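Local coordinates for protein carbohydrate deacetylase Agd3 (Neosartorya fumigata, PDB 6NWZ) that probably removes acetyl groups from the exopolysaccharide galactosaminogalactan as a zinc-binding carbohydrate esterase required for biofilm formation, at residues Val507-Trp510 with Ile511-Ala515; Ala525-Lys528 with Ala529-Arg533. All blocks are in the same frame, centred on the assembly; numbering follows the deposited sequence.

Interactions 1 and 2 lie on consecutive helices of the deacetylase domain, 503-513 and 520-536, with their centres about 17 Å apart and their nearest atoms about 5 Å apart, so the two do not touch. In both, a threonine turns its hydroxyl back onto the carbonyl oxygen four residues earlier. Interaction 1 is the more peripheral, about 25 Å from the centre of the chain against about 12 Å for interaction 2. Interaction 2 includes Asp530, a ligand of one bound zinc ion. The side chain of Trp510 in interaction 1 stays about 11 Å from this same zinc ion, and that of Glu509 about 10 Å from that of His546, which binds another.

Interaction 1: Val507-Trp510 with Ile511-Ala515; sequences VQEW and IDTSA
With chi1 at 75°, Thr513 places OG1 between its own backbone N and carbonyl carbon, and from there the hydroxyl donates back to Glu509 O at 2.8 Å. Thr513 N donates to the same oxygen, and the two donors approach it from opposite faces of the carbonyl plane. The threonine methyl, CG2, lies beside the aliphatic part of Glu509, 4.2 Å from CG. One residue earlier on each side, the Gln508 chain bends at chi2 and carries its amide over to Asp512, where NE2 stands 2.9 Å from OD1. This bond is weak, with an N-H...O angle of only 122° and the amide and carboxylate planes 60° apart; the firmer partner of Asp512 is Tyr264, whose hydroxyl is hydrogen-bonded to OD2.

These i to i+4 pairs belong to the last turns of helix 503-513, where Ile511 N and Asp512 N bond to Val507 O and Gln508 O. On another flank of the helix, Ile511 sends CD1 to CG1 of Val507 at 3.8 Å, an apolar contact, and Val507 also touches Phe520 of helix 520-536. Toward the end of the helix, Ser514 CB comes 3.9 Å from CD1 of the Trp510 indole, approaching that ring obliquely, while Ser514 OG donates to Thr513 O from above the carbonyl plane. The buried indole also packs against Leu523 and Arg495.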
loop_
_atom_site.group_PDB
_atom_site.type_symbol
_atom_site.label_atom_id
_atom_site.label_comp_id
_atom_site.label_asym_id
_atom_site.label_seq_id
_atom_site.Cartn_x
_atom_site.Cartn_y
_atom_site.Cartn_z
ATOM N N VAL A 507 -20.982 12.907 1.605
ATOM C CA VAL A 507 -20.732 14.138 0.863
ATOM C C VAL A 507 -20.912 15.348 1.769
ATOM O O VAL A 507 -20.118 16.295 1.730
ATOM C CB VAL A 507 -21.641 14.207 -0.379
ATOM C CG1 VAL A 507 -21.509 15.553 -1.065
ATOM C CG2 VAL A 507 -21.285 13.092 -1.347
ATOM N N GLN A 508 -21.937 15.322 2.622
ATOM C CA GLN A 508 -22.184 16.444 3.521
ATOM C C GLN A 508 -21.041 16.621 4.516
ATOM O O GLN A 508 -20.516 17.727 4.686
ATOM C CB GLN A 508 -23.507 16.243 4.255
ATOM C CG GLN A 508 -24.001 17.496 4.921
ATOM C CD GLN A 508 -24.161 18.625 3.931
ATOM O OE1 GLN A 508 -24.691 18.432 2.836
ATOM N NE2 GLN A 508 -23.688 19.808 4.300
ATOM N N GLU A 509 -20.643 15.537 5.188
ATOM C CA GLU A 509 -19.543 15.625 6.141
ATOM C C GLU A 509 -18.234 15.989 5.452
ATOM O O GLU A 509 -17.410 16.710 6.027
ATOM C CB GLU A 509 -19.404 14.301 6.892
ATOM C CG GLU A 509 -18.653 14.404 8.202
ATOM C CD GLU A 509 -18.775 13.146 9.030
ATOM O OE1 GLU A 509 -19.312 12.149 8.509
ATOM O OE2 GLU A 509 -18.345 13.154 10.201
ATOM N N TRP A 510 -18.027 15.502 4.228
ATOM C CA TRP A 510 -16.854 15.893 3.455
ATOM C C TRP A 510 -16.879 17.384 3.144
ATOM O O TRP A 510 -15.843 18.057 3.203
ATOM C CB TRP A 510 -16.797 15.063 2.172
ATOM C CG TRP A 510 -15.707 15.411 1.206
ATOM C CD1 TRP A 510 -14.374 15.546 1.474
ATOM C CD2 TRP A 510 -15.856 15.612 -0.201
ATOM N NE1 TRP A 510 -13.687 15.843 0.317
ATOM C CE2 TRP A 510 -14.575 15.884 -0.725
ATOM C CE3 TRP A 510 -16.952 15.597 -1.070
ATOM C CZ2 TRP A 510 -14.364 16.145 -2.075
ATOM C CZ3 TRP A 510 -16.739 15.853 -2.408
ATOM C CH2 TRP A 510 -15.457 16.124 -2.898
ATOM N N ILE A 511 -18.055 17.917 2.815
ATOM C CA ILE A 511 -18.176 19.345 2.540
ATOM C C ILE A 511 -17.952 20.156 3.808
ATOM O O ILE A 511 -17.252 21.175 3.795
ATOM C CB ILE A 511 -19.550 19.646 1.914
ATOM C CG1 ILE A 511 -19.617 19.124 0.478
ATOM C CG2 ILE A 511 -19.846 21.134 1.966
ATOM C CD1 ILE A 511 -21.006 19.191 -0.121
ATOM N N ASP A 512 -18.532 19.712 4.926
ATOM C CA ASP A 512 -18.520 20.509 6.149
ATOM C C ASP A 512 -17.148 20.527 6.815
ATOM O O ASP A 512 -16.763 21.545 7.401
ATOM C CB ASP A 512 -19.565 19.976 7.134
ATOM C CG ASP A 512 -20.979 20.017 6.573
ATOM O OD1 ASP A 512 -21.164 20.522 5.445
ATOM O OD2 ASP A 512 -21.906 19.538 7.262
ATOM N N THR A 513 -16.401 19.427 6.742
ATOM C CA THR A 513 -15.174 19.281 7.515
ATOM C C THR A 513 -13.922 19.228 6.643
ATOM O O THR A 513 -12.857 18.828 7.124
ATOM C CB THR A 513 -15.256 18.033 8.394
ATOM O OG1 THR A 513 -15.080 16.864 7.585
ATOM C CG2 THR A 513 -16.611 17.962 9.078
ATOM N N SER A 514 -14.019 19.625 5.377
ATOM C CA SER A 514 -12.873 19.569 4.471
ATOM C C SER A 514 -13.080 20.592 3.359
ATOM O O SER A 514 -14.013 21.401 3.396
ATOM C CB SER A 514 -12.688 18.159 3.901
ATOM O OG SER A 514 -12.684 17.180 4.925
ATOM N N ALA A 515 -12.207 20.547 2.355
ATOM C CA ALA A 515 -12.387 21.361 1.161
ATOM C C ALA A 515 -13.343 20.654 0.212
ATOM O O ALA A 515 -13.264 20.827 -1.009
ATOM C CB ALA A 515 -11.047 21.631 0.476
#

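Interaction 2: Ala525-Lys528 with Ala529-Arg533; sequences AVEK and ADTMR. With ZN (zinc ion), chain I.
One zinc site of the deacetylase domain is built on helix 520-536, where Asp530 and His534, one turn apart, both bind the metal. With CG anti to the backbone N (chi1 -176°), Asp530 extends its carboxylate to the metal, OD2 lying 1.9 Å from the zinc ion, whereas OD1 stays 3.5 Å from it and is used differently: NH2 of Arg533 forms a salt bridge to OD1 at 3.2 Å. NH2 comes from the syn side, somewhat out of the carboxylate plane, and OD1 lies close to the plane of the guanidinium group. The two carboxylate oxygens thus have separate partners, which should restrict rotation of the group. Asp530 N is hydrogen-bonded to Val526 O in the preceding turn.

Across the segments, Thr531 donates twice to Glu527 O, through N at 3.0 Å and through OG1 at 2.7 Å, from opposite faces of the carbonyl plane. The threonine hydroxyl is thereby tied to the helix backbone of the preceding turn. A water molecule links the two side chains, donating to Thr531 OG1 and to Glu527 OE1 at 3.0 Å each; the bend of the glutamate chain at chi2 (-67°) turns OE1 to within 4.0 Å of the threonine oxygen. The buried carboxylate of Glu527 is held further by a salt bridge from OE2 to Arg495 and by a hydrogen bond from Trp573 to OE1. Met532 N is hydrogen-bonded to Lys528 O at 3.1 Å.

Helix 569-584 packs along this flank: Thr531 meets Trp573 and Ile577, Met532 touches Glu580, and Lys528 lies on Thr576. Arg533 instead reaches Ala224 and Asn227 of helix 224-237.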
loop_
_atom_site.group_PDB
_atom_site.type_symbol
_atom_site.label_atom_id
_atom_site.label_comp_id
_atom_site.label_asym_id
_atom_site.label_seq_id
_atom_site.Cartn_x
_atom_site.Cartn_y
_atom_site.Cartn_z
ATOM N N ALA A 525 -13.999 10.247 -7.041
ATOM C CA ALA A 525 -12.909 10.559 -7.961
ATOM C C ALA A 525 -11.623 10.871 -7.205
ATOM O O ALA A 525 -10.547 10.376 -7.563
ATOM C CB ALA A 525 -13.298 11.723 -8.869
ATOM N N VAL A 526 -11.710 11.691 -6.151
ATOM C CA VAL A 526 -10.506 12.000 -5.383
ATOM C C VAL A 526 -10.054 10.779 -4.590
ATOM O O VAL A 526 -8.852 10.580 -4.379
ATOM C CB VAL A 526 -10.721 13.234 -4.478
ATOM C CG1 VAL A 526 -11.669 14.221 -5.131
ATOM C CG2 VAL A 526 -11.227 12.843 -3.106
ATOM N N GLU A 527 -10.992 9.929 -4.162
ATOM C CA GLU A 527 -10.599 8.685 -3.511
ATOM C C GLU A 527 -9.898 7.748 -4.483
ATOM O O GLU A 527 -8.982 7.018 -4.089
ATOM C CB GLU A 527 -11.819 7.996 -2.902
ATOM C CG GLU A 527 -12.312 8.645 -1.627
ATOM C CD GLU A 527 -11.330 8.490 -0.482
ATOM O OE1 GLU A 527 -10.642 7.447 -0.418
ATOM O OE2 GLU A 527 -11.249 9.415 0.353
ATOM N N LYS A 528 -10.314 7.763 -5.751
ATOM C CA LYS A 528 -9.671 6.936 -6.766
ATOM C C LYS A 528 -8.210 7.328 -6.946
ATOM O O LYS A 528 -7.321 6.469 -6.981
ATOM C CB LYS A 528 -10.439 7.058 -8.084
ATOM C CG LYS A 528 -9.884 6.221 -9.222
ATOM C CD LYS A 528 -10.856 6.161 -10.397
ATOM C CE LYS A 528 -11.132 7.536 -10.978
ATOM N NZ LYS A 528 -12.046 7.446 -12.151
ATOM N N ALA A 529 -7.940 8.630 -7.059
ATOM C CA ALA A 529 -6.568 9.078 -7.264
ATOM C C ALA A 529 -5.705 8.778 -6.050
ATOM O O ALA A 529 -4.577 8.285 -6.179
ATOM C CB ALA A 529 -6.547 10.572 -7.576
ATOM N N ASP A 530 -6.228 9.055 -4.857
ATOM C CA ASP A 530 -5.433 8.895 -3.649
ATOM C C ASP A 530 -5.135 7.427 -3.366
ATOM O O ASP A 530 -4.025 7.084 -2.939
ATOM C CB ASP A 530 -6.156 9.546 -2.476
ATOM C CG ASP A 530 -5.347 9.507 -1.218
ATOM O OD1 ASP A 530 -4.278 10.152 -1.185
ATOM O OD2 ASP A 530 -5.773 8.820 -0.270
ATOM N N THR A 531 -6.104 6.541 -3.609
ATOM C CA THR A 531 -5.881 5.126 -3.336
ATOM C C THR A 531 -4.967 4.484 -4.374
ATOM O O THR A 531 -4.205 3.568 -4.043
ATOM C CB THR A 531 -7.215 4.386 -3.274
ATOM O OG1 THR A 531 -8.103 5.087 -2.396
ATOM C CG2 THR A 531 -7.012 2.967 -2.755
ATOM N N MET A 532 -5.028 4.935 -5.630
ATOM C CA MET A 532 -4.073 4.451 -6.622
ATOM C C MET A 532 -2.647 4.835 -6.242
ATOM O O MET A 532 -1.709 4.059 -6.455
ATOM C CB MET A 532 -4.420 4.996 -8.006
ATOM C CG MET A 532 -5.699 4.430 -8.607
ATOM S SD MET A 532 -5.728 2.633 -8.710
ATOM C CE MET A 532 -6.782 2.212 -7.321
ATOM N N ARG A 533 -2.466 6.030 -5.675
ATOM C CA ARG A 533 -1.142 6.435 -5.217
ATOM C C ARG A 533 -0.616 5.488 -4.146
ATOM O O ARG A 533 0.576 5.163 -4.123
ATOM C CB ARG A 533 -1.192 7.869 -4.696
ATOM C CG ARG A 533 0.123 8.375 -4.156
ATOM C CD ARG A 533 0.032 9.843 -3.771
ATOM N NE ARG A 533 -0.825 10.096 -2.613
ATOM C CZ ARG A 533 -0.396 10.078 -1.352
ATOM N NH1 ARG A 533 0.875 9.801 -1.084
ATOM N NH2 ARG A 533 -1.237 10.332 -0.357
HETATM ZN ZN ZN I . -5.319 8.038 1.456
HETATM O O HOH W 1 -8.101 6.050 0.486
#